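Local atomic coordinates of nitroreductase (Bacteroides fragilis NCTC 9343, PDB entry 3EK3), a protein that binds flavin mononucleotide and probably acts as an NAD(P)H-dependent oxidoreductase of the nitroreductase family. Residues E9-R14 and M120-T125; A53-V58 and A94-I99; E62-I67 and Y88-H93. All blocks are in the same frame, centred on the assembly; numbering follows the deposited sequence.

In the fold
Contacts 2 and 3 are buried, contact 1 only partly. The centre of contact 2, which pairs strand 50-54 with strand 96-102 through backbone hydrogen bonds, lies about 10 Å from that of the chain. Contacts 1 and 3 lie farther out, on opposite sides of that centre, and each carries a residue that binds FMN. Contact 1 is largely apolar helix packing, with the Arg14 guanidinium bonded to the flavin phosphate. Contact 3 relies on one asparagine amide, while a tyrosine reaches the flavin ring. Contacts 1 and 2 meet the second subunit; contact 3 does not. Contacts 2 and 3 share helix 57-72 and touch through Leu97 and Tyr91; Met120 packs on Val98 between contacts 1 and 2.

Contact 1 of 3, residues E9-R14 and M120-T125; sequences ETIKAR and MFLAAT. With FMN (flavin mononucleotide), chain B.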
loop_
_atom_site.group_PDB
_atom_site.type_symbol
_atom_site.label_atom_id
_atom_site.label_comp_id
_atom_site.label_asym_id
_atom_site.label_seq_id
_atom_site.Cartn_x
_atom_site.Cartn_y
_atom_site.Cartn_z
ATOM N N GLU A 9 3.240 15.849 7.705
ATOM C CA GLU A 9 3.986 15.604 8.931
ATOM C C GLU A 9 3.648 14.238 9.533
ATOM O O GLU A 9 4.539 13.574 10.072
ATOM C CB GLU A 9 3.800 16.736 9.940
ATOM C CG GLU A 9 4.478 18.042 9.498
ATOM C CD GLU A 9 5.971 17.876 9.182
ATOM O OE1 GLU A 9 6.730 17.401 10.048
ATOM O OE2 GLU A 9 6.382 18.223 8.062
ATOM N N THR A 10 2.394 13.813 9.421
ATOM C CA THR A 10 1.967 12.530 9.970
ATOM C C THR A 10 2.617 11.431 9.154
ATOM O O THR A 10 3.111 10.474 9.699
ATOM C CB THR A 10 0.441 12.372 9.939
ATOM O OG1 THR A 10 -0.158 13.437 10.717
ATOM C CG2 THR A 10 0.004 11.022 10.487
ATOM N N ILE A 11 2.698 11.646 7.855
ATOM C CA ILE A 11 3.357 10.669 6.977
ATOM C C ILE A 11 4.841 10.475 7.370
ATOM O O ILE A 11 5.320 9.340 7.459
ATOM C CB ILE A 11 3.227 11.083 5.494
ATOM C CG1 ILE A 11 1.806 10.746 4.986
ATOM C CG2 ILE A 11 4.279 10.395 4.634
ATOM C CD1 ILE A 11 1.434 11.337 3.609
ATOM N N LYS A 12 5.576 11.563 7.566
ATOM C CA LYS A 12 6.963 11.481 8.039
ATOM C C LYS A 12 7.098 10.922 9.448
ATOM O O LYS A 12 8.111 10.300 9.755
ATOM C CB LYS A 12 7.646 12.842 7.966
ATOM C CG LYS A 12 7.887 13.354 6.570
ATOM C CD LYS A 12 8.263 14.832 6.679
ATOM C CE LYS A 12 9.020 15.331 5.511
ATOM N NZ LYS A 12 9.505 16.741 5.754
ATOM N N ALA A 13 6.095 11.137 10.298
ATOM C CA ALA A 13 6.184 10.749 11.712
ATOM C C ALA A 13 5.831 9.282 11.947
ATOM O O ALA A 13 6.210 8.722 12.978
ATOM C CB ALA A 13 5.301 11.632 12.572
ATOM N N ARG A 14 5.117 8.671 11.012
ATOM C CA ARG A 14 4.739 7.253 11.118
ATOM C C ARG A 14 5.961 6.364 11.229
ATOM O O ARG A 14 6.835 6.377 10.351
ATOM C CB ARG A 14 3.892 6.815 9.927
ATOM C CG ARG A 14 3.392 5.376 10.003
ATOM C CD ARG A 14 3.447 4.644 8.676
ATOM N NE ARG A 14 4.743 4.776 8.031
ATOM C CZ ARG A 14 5.828 4.081 8.362
ATOM N NH1 ARG A 14 5.792 3.175 9.315
ATOM N NH2 ARG A 14 6.962 4.334 7.748
HETATM N N MSE A 120 -4.370 2.800 7.619
HETATM C CA MSE A 120 -4.534 2.450 9.021
HETATM C C MSE A 120 -3.362 2.947 9.864
HETATM O O MSE A 120 -3.578 3.551 10.925
HETATM C CB MSE A 120 -4.674 0.932 9.153
HETATM C CG MSE A 120 -5.993 0.428 8.682
HETATM SE SE MSE A 120 -6.241 -1.441 9.273
HETATM C CE MSE A 120 -7.665 -1.915 8.044
ATOM N N PHE A 121 -2.133 2.751 9.371
ATOM C CA PHE A 121 -0.918 3.269 10.044
ATOM C C PHE A 121 -1.013 4.774 10.256
ATOM O O PHE A 121 -0.738 5.310 11.334
ATOM C CB PHE A 121 0.357 3.023 9.252
ATOM C CG PHE A 121 0.779 1.554 9.119
ATOM C CD1 PHE A 121 0.461 0.569 10.081
ATOM C CD2 PHE A 121 1.595 1.193 8.058
ATOM C CE1 PHE A 121 0.911 -0.767 9.912
ATOM C CE2 PHE A 121 2.066 -0.123 7.894
ATOM C CZ PHE A 121 1.713 -1.100 8.835
ATOM N N LEU A 122 -1.386 5.461 9.172
ATOM C CA LEU A 122 -1.474 6.917 9.198
ATOM C C LEU A 122 -2.617 7.415 10.084
ATOM O O LEU A 122 -2.453 8.342 10.882
ATOM C CB LEU A 122 -1.582 7.443 7.765
ATOM C CG LEU A 122 -0.347 7.201 6.888
ATOM C CD1 LEU A 122 -0.583 7.657 5.415
ATOM C CD2 LEU A 122 0.931 7.847 7.454
ATOM N N ALA A 123 -3.764 6.762 9.975
ATOM C CA ALA A 123 -4.879 7.017 10.871
ATOM C C ALA A 123 -4.416 6.834 12.336
ATOM O O ALA A 123 -4.687 7.669 13.189
ATOM C CB ALA A 123 -6.025 6.084 10.535
ATOM N N ALA A 124 -3.749 5.721 12.615
ATOM C CA ALA A 124 -3.281 5.426 13.973
ATOM C C ALA A 124 -2.322 6.499 14.443
ATOM O O ALA A 124 -2.463 7.027 15.541
ATOM C CB ALA A 124 -2.623 4.070 14.020
ATOM N N THR A 125 -1.351 6.859 13.603
ATOM C CA THR A 125 -0.379 7.885 13.983
ATOM C C THR A 125 -1.099 9.181 14.301
ATOM O O THR A 125 -0.761 9.847 15.283
ATOM C CB THR A 125 0.681 8.094 12.890
ATOM O OG1 THR A 125 1.396 6.879 12.668
ATOM C CG2 THR A 125 1.680 9.178 13.315
HETATM N N1 FMN B . 8.165 -5.013 10.779
HETATM C C2 FMN B . 8.139 -6.039 11.696
HETATM O O2 FMN B . 8.517 -5.851 12.856
HETATM N N3 FMN B . 7.731 -7.309 11.348
HETATM C C4 FMN B . 7.349 -7.565 10.076
HETATM O O4 FMN B . 6.785 -8.651 9.865
HETATM C C4A FMN B . 7.356 -6.521 9.142
HETATM N N5 FMN B . 6.951 -6.757 7.853
HETATM C C5A FMN B . 6.913 -5.748 6.911
HETATM C C6 FMN B . 6.456 -6.027 5.623
HETATM C C7 FMN B . 6.372 -5.020 4.663
HETATM C C7M FMN B . 5.682 -5.274 3.323
HETATM C C8 FMN B . 6.718 -3.713 5.026
HETATM C C8M FMN B . 6.203 -2.564 4.191
HETATM C C9 FMN B . 7.171 -3.439 6.321
HETATM C C9A FMN B . 7.269 -4.444 7.278
HETATM N N10 FMN B . 7.735 -4.204 8.582
HETATM C C10 FMN B . 7.732 -5.221 9.507
HETATM C "C1'" FMN B . 8.122 -2.813 9.024
HETATM C "C2'" FMN B . 9.461 -2.407 8.397
HETATM O "O2'" FMN B . 10.526 -3.077 9.048
HETATM C "C3'" FMN B . 9.623 -0.909 8.594
HETATM O "O3'" FMN B . 8.671 -0.261 7.779
HETATM C "C4'" FMN B . 11.019 -0.405 8.179
HETATM O "O4'" FMN B . 12.010 -0.902 9.068
HETATM C "C5'" FMN B . 11.066 1.121 8.171
HETATM O "O5'" FMN B . 10.833 1.627 9.479
HETATM P P FMN B . 9.636 2.672 9.801
HETATM O O1P FMN B . 9.732 3.780 8.827
HETATM O O2P FMN B . 9.730 3.061 11.288
HETATM O O3P FMN B . 8.322 1.995 9.502
#
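The Arg14 guanidinium presents its edge to the flavin phosphate, with FMN O3P in its plane, while CD of Arg14 comes obliquely to the Phe121 ring, whose plane is turned 45° from the guanidinium. In this FMN-dependent nitroreductase fold Arg14 directly follows helix 6-13, the first residue to leave helical geometry. The 9-13 and 120-125 segments cross at 103°, their axes 9.3 Å apart at closest approach. NH1 of Arg14 donates to FMN O3P at 2.8 Å in a fairly straight bond (162°). NH2 of Arg14 reaches FMN O1P at 3.0 Å and bonds O3P as well, over a longer distance, so that O3P is gripped by both nitrogens. NH2 also donates to the carbonyl of Tyr39 of the second subunit. Lys179, which also binds FMN, brings a like charge close to NH2, which the phosphate would be expected to offset.

The chain gets there with CG anti to the backbone N and bends at chi2 and chi3, so its methylenes rest on helix 109-126: CD of Arg14 lies 3.5 Å from CB of Phe121, and CG packs against OG1 of Thr125. Farther back, Leu122 lays its CD2 3.8 Å from CA of Ile11 and close to CG1. The methyls CG2 of Thr10 and CG2 of Thr125 lie 3.8 Å apart as the two side chains run in opposing directions. Thr10 OG1 turns back to Glu6 O within its own helix. Likewise Thr125 OG1 donates to Phe121 O at 3.0 Å, from above the carbonyl plane, and that oxygen also accepts from Thr125 N.

Contact 2 of 3, residues A53-V58 and A94-I99; sequences AVCNTV and APTLVI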
loop_
_atom_site.group_PDB
_atom_site.type_symbol
_atom_site.label_atom_id
_atom_site.label_comp_id
_atom_site.label_asym_id
_atom_site.label_seq_id
_atom_site.Cartn_x
_atom_site.Cartn_y
_atom_site.Cartn_z
ATOM N N ALA A 53 -10.181 -7.431 13.106
ATOM C CA ALA A 53 -9.514 -6.788 14.216
ATOM C C ALA A 53 -9.622 -7.674 15.447
ATOM O O ALA A 53 -10.702 -7.863 15.994
ATOM C CB ALA A 53 -10.106 -5.396 14.488
ATOM N N VAL A 54 -8.499 -8.233 15.880
ATOM C CA VAL A 54 -8.475 -9.111 17.031
ATOM C C VAL A 54 -7.938 -8.338 18.233
ATOM O O VAL A 54 -6.778 -7.937 18.241
ATOM C CB VAL A 54 -7.608 -10.357 16.790
ATOM C CG1 VAL A 54 -7.660 -11.321 18.011
ATOM C CG2 VAL A 54 -8.069 -11.069 15.524
ATOM N N CYS A 55 -8.801 -8.151 19.236
ATOM C CA CYS A 55 -8.513 -7.334 20.397
ATOM C C CYS A 55 -8.390 -8.144 21.680
ATOM O O CYS A 55 -8.327 -7.592 22.750
ATOM C CB CYS A 55 -9.638 -6.337 20.556
ATOM S SG CYS A 55 -9.862 -5.291 19.120
ATOM N N ASN A 56 -8.328 -9.456 21.556
ATOM C CA ASN A 56 -8.398 -10.326 22.711
ATOM C C ASN A 56 -7.018 -10.951 22.924
ATOM O O ASN A 56 -6.505 -11.655 22.065
ATOM C CB ASN A 56 -9.458 -11.384 22.411
ATOM C CG ASN A 56 -9.745 -12.275 23.583
ATOM O OD1 ASN A 56 -8.873 -12.981 24.059
ATOM N ND2 ASN A 56 -10.977 -12.233 24.063
ATOM N N THR A 57 -6.408 -10.668 24.065
ATOM C CA THR A 57 -5.047 -11.118 24.338
ATOM C C THR A 57 -4.903 -12.611 24.294
ATOM O O THR A 57 -3.923 -13.098 23.726
ATOM C CB THR A 57 -4.551 -10.573 25.672
ATOM O OG1 THR A 57 -4.473 -9.149 25.559
ATOM C CG2 THR A 57 -3.169 -11.097 26.014
ATOM N N VAL A 58 -5.885 -13.345 24.820
ATOM C CA VAL A 58 -5.824 -14.817 24.796
ATOM C C VAL A 58 -5.786 -15.325 23.370
ATOM O O VAL A 58 -4.984 -16.188 23.038
ATOM C CB VAL A 58 -7.017 -15.489 25.531
ATOM C CG1 VAL A 58 -6.987 -16.995 25.309
ATOM C CG2 VAL A 58 -6.993 -15.182 27.007
ATOM N N ALA A 94 1.328 -6.220 21.265
ATOM C CA ALA A 94 0.329 -5.200 20.991
ATOM C C ALA A 94 -1.057 -5.708 21.455
ATOM O O ALA A 94 -1.352 -6.895 21.362
ATOM C CB ALA A 94 0.320 -4.847 19.496
ATOM N N PRO A 95 -1.903 -4.812 22.008
ATOM C CA PRO A 95 -3.229 -5.259 22.472
ATOM C C PRO A 95 -4.251 -5.581 21.369
ATOM O O PRO A 95 -5.271 -6.247 21.636
ATOM C CB PRO A 95 -3.683 -4.068 23.326
ATOM C CG PRO A 95 -3.052 -2.929 22.711
ATOM C CD PRO A 95 -1.685 -3.394 22.315
ATOM N N THR A 96 -3.973 -5.116 20.148
ATOM C CA THR A 96 -4.832 -5.295 18.962
ATOM C C THR A 96 -3.965 -5.653 17.750
ATOM O O THR A 96 -2.899 -5.077 17.539
ATOM C CB THR A 96 -5.705 -4.045 18.672
ATOM O OG1 THR A 96 -6.701 -3.932 19.692
ATOM C CG2 THR A 96 -6.428 -4.133 17.298
ATOM N N LEU A 97 -4.411 -6.658 17.007
ATOM C CA LEU A 97 -3.858 -6.976 15.706
ATOM C C LEU A 97 -4.975 -7.032 14.675
ATOM O O LEU A 97 -5.934 -7.784 14.845
ATOM C CB LEU A 97 -3.174 -8.323 15.758
ATOM C CG LEU A 97 -2.417 -8.770 14.521
ATOM C CD1 LEU A 97 -1.160 -7.939 14.297
ATOM C CD2 LEU A 97 -2.065 -10.218 14.687
ATOM N N VAL A 98 -4.836 -6.263 13.605
ATOM C CA VAL A 98 -5.797 -6.296 12.503
ATOM C C VAL A 98 -5.238 -7.160 11.384
ATOM O O VAL A 98 -4.171 -6.873 10.791
ATOM C CB VAL A 98 -6.110 -4.936 11.936
ATOM C CG1 VAL A 98 -7.273 -4.998 10.936
ATOM C CG2 VAL A 98 -6.466 -3.991 13.039
ATOM N N ILE A 99 -5.934 -8.250 11.124
ATOM C CA ILE A 99 -5.547 -9.157 10.056
ATOM C C ILE A 99 -6.191 -8.690 8.753
ATOM O O ILE A 99 -7.407 -8.643 8.660
ATOM C CB ILE A 99 -6.027 -10.602 10.367
ATOM C CG1 ILE A 99 -5.428 -11.072 11.706
ATOM C CG2 ILE A 99 -5.645 -11.568 9.228
ATOM C CD1 ILE A 99 -6.018 -12.356 12.269
HETATM O O HOH W 1 -5.634 -7.227 24.017
HETATM O O HOH W 2 -1.885 -8.559 23.438
#
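Pro95 O is gripped by two hydrogen bonds: one comes from a water 2.6 Å from Pro95 O that also donates to Cys55 O, the other from Gln24 NE2. The same water bonds Thr57 OG1, and so bridges the two chains where the strands part. Gln24 OE1 in turn bonds Thr96 OG1.

Farther along, Val54 and Leu97 form a hydrogen-bonded antiparallel pair. Val54 N donates to Leu97 O at 2.8 Å and 168°, approaching from above the carbonyl plane, and Leu97 N returns a 3.0 Å bond to Val54 O, this one in the carbonyl plane. Val54 O also receives a CA-H contact from Thr96 CA at 3.4 Å, giving it a second, weaker partner.

The neighbouring pair, Ala53 with Val98, is non-hydrogen-bonded; CB of Ala53 meets CG2 of Val98 at 4.2 Å on the face covered by Leu34 of helix 27-38. On the face of Val54 and Leu97, CD1 of Ile99 comes alongside CG2 of Val54, 4.1 Å away, with Leu60 and Leu63 of helix 57-72 nearby.

Val54 and Ala53 also pair in parallel with a strand of the second subunit. A central antiparallel sheet packed between helices and extended across the dimer is characteristic of the nitroreductase fold.

Contact 3 of 3, residues E62-I67 and Y88-H93; sequences ELNERI and YCCYYH. With FMN (flavin mononucleotide), chain B.
The Asn64 side chain extends from helix 57-72 toward the loop and meets the backbone of 88-93 with both polar atoms of its amide. With CG anti to the backbone N (chi1 -175°), ND2 of Asn64 donates to Tyr88 O at 3.0 Å, in the carbonyl plane on a lone pair, while Cys90 N donates to OD1 of Asn64, also at 3.0 Å and nearly straight (172°), though from above the plane of that amide. The two bonds straddle Cys89 and would fix the rotation of the amide.

Asn64 CB abuts the edge of the Tyr91 ring, 3.9 Å from CE1 of Tyr91. A chi1 of 67° turns SG of Cys90 toward Ile67, whose CD1 lies likewise 3.9 Å from that sulfur. The loop makes a type I beta turn from Cys89 to Tyr92, closed by Tyr92 N to Cys89 O, and in this nitroreductase fold the turn presents Tyr92 to FMN. Cys89 SG lies over the centre of the His93 ring and off toward the rim of a face of Tyr91. Tyr92 OH donates to FMN O2 at 2.6 Å, with O2 at the edge of the tyrosine ring.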
loop_
_atom_site.group_PDB
_atom_site.type_symbol
_atom_site.label_atom_id
_atom_site.label_comp_id
_atom_site.label_asym_id
_atom_site.label_seq_id
_atom_site.Cartn_x
_atom_site.Cartn_y
_atom_site.Cartn_z
ATOM N N GLU A 62 -2.808 -17.414 21.309
ATOM C CA GLU A 62 -3.065 -18.689 20.656
ATOM C C GLU A 62 -2.669 -18.681 19.164
ATOM O O GLU A 62 -2.109 -19.655 18.651
ATOM C CB GLU A 62 -4.552 -19.084 20.811
ATOM C CG GLU A 62 -4.934 -19.477 22.229
ATOM C CD GLU A 62 -6.355 -20.024 22.360
ATOM O OE1 GLU A 62 -7.217 -19.712 21.509
ATOM O OE2 GLU A 62 -6.578 -20.849 23.285
ATOM N N LEU A 63 -3.012 -17.604 18.479
ATOM C CA LEU A 63 -2.669 -17.437 17.069
ATOM C C LEU A 63 -1.148 -17.421 16.885
ATOM O O LEU A 63 -0.601 -18.096 16.013
ATOM C CB LEU A 63 -3.279 -16.146 16.554
ATOM C CG LEU A 63 -2.947 -15.742 15.124
ATOM C CD1 LEU A 63 -3.361 -16.833 14.164
ATOM C CD2 LEU A 63 -3.636 -14.392 14.751
ATOM N N ASN A 64 -0.464 -16.689 17.756
ATOM C CA ASN A 64 0.998 -16.677 17.741
ATOM C C ASN A 64 1.582 -18.071 17.963
ATOM O O ASN A 64 2.539 -18.450 17.281
ATOM C CB ASN A 64 1.530 -15.642 18.744
ATOM C CG ASN A 64 3.041 -15.501 18.693
ATOM O OD1 ASN A 64 3.585 -14.969 17.719
ATOM N ND2 ASN A 64 3.718 -15.992 19.716
ATOM N N GLU A 65 0.989 -18.876 18.862
ATOM C CA GLU A 65 1.427 -20.268 19.030
ATOM C C GLU A 65 1.283 -21.079 17.767
ATOM O O GLU A 65 2.137 -21.905 17.461
ATOM C CB GLU A 65 0.638 -20.970 20.134
ATOM C CG GLU A 65 1.101 -20.632 21.510
ATOM C CD GLU A 65 2.606 -20.837 21.688
ATOM O OE1 GLU A 65 3.109 -21.964 21.488
ATOM O OE2 GLU A 65 3.269 -19.852 22.016
ATOM N N ARG A 66 0.194 -20.877 17.031
ATOM C CA ARG A 66 -0.043 -21.592 15.777
ATOM C C ARG A 66 0.978 -21.168 14.722
ATOM O O ARG A 66 1.501 -21.986 13.974
ATOM C CB ARG A 66 -1.472 -21.323 15.261
ATOM C CG ARG A 66 -2.609 -21.702 16.230
ATOM C CD ARG A 66 -2.399 -23.088 16.811
ATOM N NE ARG A 66 -3.523 -23.539 17.636
ATOM C CZ ARG A 66 -3.753 -23.187 18.905
ATOM N NH1 ARG A 66 -2.972 -22.330 19.551
ATOM N NH2 ARG A 66 -4.796 -23.707 19.535
ATOM N N ILE A 67 1.261 -19.875 14.671
ATOM C CA ILE A 67 2.269 -19.344 13.741
ATOM C C ILE A 67 3.646 -19.930 14.082
ATOM O O ILE A 67 4.365 -20.414 13.195
ATOM C CB ILE A 67 2.259 -17.815 13.806
ATOM C CG1 ILE A 67 0.988 -17.292 13.142
ATOM C CG2 ILE A 67 3.513 -17.191 13.116
ATOM C CD1 ILE A 67 0.761 -15.803 13.441
ATOM N N TYR A 88 9.254 -15.578 21.550
ATOM C CA TYR A 88 8.906 -14.928 20.299
ATOM C C TYR A 88 7.421 -14.613 20.205
ATOM O O TYR A 88 6.588 -15.507 20.440
ATOM C CB TYR A 88 9.275 -15.837 19.130
ATOM C CG TYR A 88 8.892 -15.216 17.818
ATOM C CD1 TYR A 88 9.601 -14.134 17.303
ATOM C CD2 TYR A 88 7.805 -15.691 17.105
ATOM C CE1 TYR A 88 9.233 -13.564 16.085
ATOM C CE2 TYR A 88 7.445 -15.142 15.893
ATOM C CZ TYR A 88 8.154 -14.081 15.393
ATOM O OH TYR A 88 7.780 -13.540 14.187
ATOM N N CYS A 89 7.110 -13.351 19.920
ATOM C CA CYS A 89 5.749 -12.889 19.683
ATOM C C CYS A 89 5.777 -11.991 18.462
ATOM O O CYS A 89 6.332 -10.894 18.503
ATOM C CB CYS A 89 5.216 -12.109 20.876
ATOM S SG CYS A 89 3.564 -11.547 20.657
ATOM N N CYS A 90 5.200 -12.465 17.360
ATOM C CA CYS A 90 5.278 -11.744 16.106
ATOM C C CYS A 90 4.630 -10.371 16.178
ATOM O O CYS A 90 5.046 -9.480 15.450
ATOM C CB CYS A 90 4.706 -12.561 14.943
ATOM S SG CYS A 90 2.919 -12.883 14.995
ATOM N N TYR A 91 3.656 -10.177 17.063
ATOM C CA TYR A 91 2.951 -8.890 17.142
ATOM C C TYR A 91 3.390 -8.039 18.328
ATOM O O TYR A 91 2.769 -7.026 18.661
ATOM C CB TYR A 91 1.406 -9.073 17.125
ATOM C CG TYR A 91 0.898 -9.860 18.296
ATOM C CD1 TYR A 91 0.901 -11.233 18.271
ATOM C CD2 TYR A 91 0.496 -9.245 19.456
ATOM C CE1 TYR A 91 0.507 -11.966 19.347
ATOM C CE2 TYR A 91 0.092 -9.971 20.538
ATOM C CZ TYR A 91 0.097 -11.345 20.484
ATOM O OH TYR A 91 -0.279 -12.131 21.567
ATOM N N TYR A 92 4.499 -8.417 18.957
ATOM C CA TYR A 92 5.121 -7.597 19.994
ATOM C C TYR A 92 4.222 -7.265 21.191
ATOM O O TYR A 92 4.398 -6.240 21.812
ATOM C CB TYR A 92 5.685 -6.305 19.381
ATOM C CG TYR A 92 6.571 -6.581 18.188
ATOM C CD1 TYR A 92 7.759 -7.257 18.333
ATOM C CD2 TYR A 92 6.207 -6.164 16.930
ATOM C CE1 TYR A 92 8.598 -7.521 17.235
ATOM C CE2 TYR A 92 7.007 -6.420 15.822
ATOM C CZ TYR A 92 8.198 -7.106 15.976
ATOM O OH TYR A 92 9.006 -7.352 14.874
ATOM N N HIS A 93 3.280 -8.143 21.510
ATOM C CA HIS A 93 2.358 -7.957 22.617
ATOM C C HIS A 93 1.522 -6.694 22.503
ATOM O O HIS A 93 0.999 -6.181 23.508
ATOM C CB HIS A 93 3.109 -8.048 23.945
ATOM C CG HIS A 93 3.783 -9.362 24.137
ATOM N ND1 HIS A 93 3.076 -10.522 24.361
ATOM C CD2 HIS A 93 5.090 -9.715 24.092
ATOM C CE1 HIS A 93 3.920 -11.531 24.471
ATOM N NE2 HIS A 93 5.146 -11.069 24.311
HETATM N N1 FMN B . 8.165 -5.013 10.779
HETATM C C2 FMN B . 8.139 -6.039 11.696
HETATM O O2 FMN B . 8.517 -5.851 12.856
HETATM N N3 FMN B . 7.731 -7.309 11.348
HETATM C C4 FMN B . 7.349 -7.565 10.076
HETATM O O4 FMN B . 6.785 -8.651 9.865
HETATM C C4A FMN B . 7.356 -6.521 9.142
HETATM N N5 FMN B . 6.951 -6.757 7.853
HETATM C C5A FMN B . 6.913 -5.748 6.911
HETATM C C6 FMN B . 6.456 -6.027 5.623
HETATM C C7 FMN B . 6.372 -5.020 4.663
HETATM C C7M FMN B . 5.682 -5.274 3.323
HETATM C C8 FMN B . 6.718 -3.713 5.026
HETATM C C8M FMN B . 6.203 -2.564 4.191
HETATM C C9 FMN B . 7.171 -3.439 6.321
HETATM C C9A FMN B . 7.269 -4.444 7.278
HETATM N N10 FMN B . 7.735 -4.204 8.582
HETATM C C10 FMN B . 7.732 -5.221 9.507
HETATM C "C1'" FMN B . 8.122 -2.813 9.024
HETATM C "C2'" FMN B . 9.461 -2.407 8.397
HETATM O "O2'" FMN B . 10.526 -3.077 9.048
HETATM C "C3'" FMN B . 9.623 -0.909 8.594
HETATM O "O3'" FMN B . 8.671 -0.261 7.779
HETATM C "C4'" FMN B . 11.019 -0.405 8.179
HETATM O "O4'" FMN B . 12.010 -0.902 9.068
HETATM C "C5'" FMN B . 11.066 1.121 8.171
HETATM O "O5'" FMN B . 10.833 1.627 9.479
HETATM P P FMN B . 9.636 2.672 9.801
HETATM O O1P FMN B . 9.732 3.780 8.827
HETATM O O2P FMN B . 9.730 3.061 11.288
HETATM O O3P FMN B . 8.322 1.995 9.502
#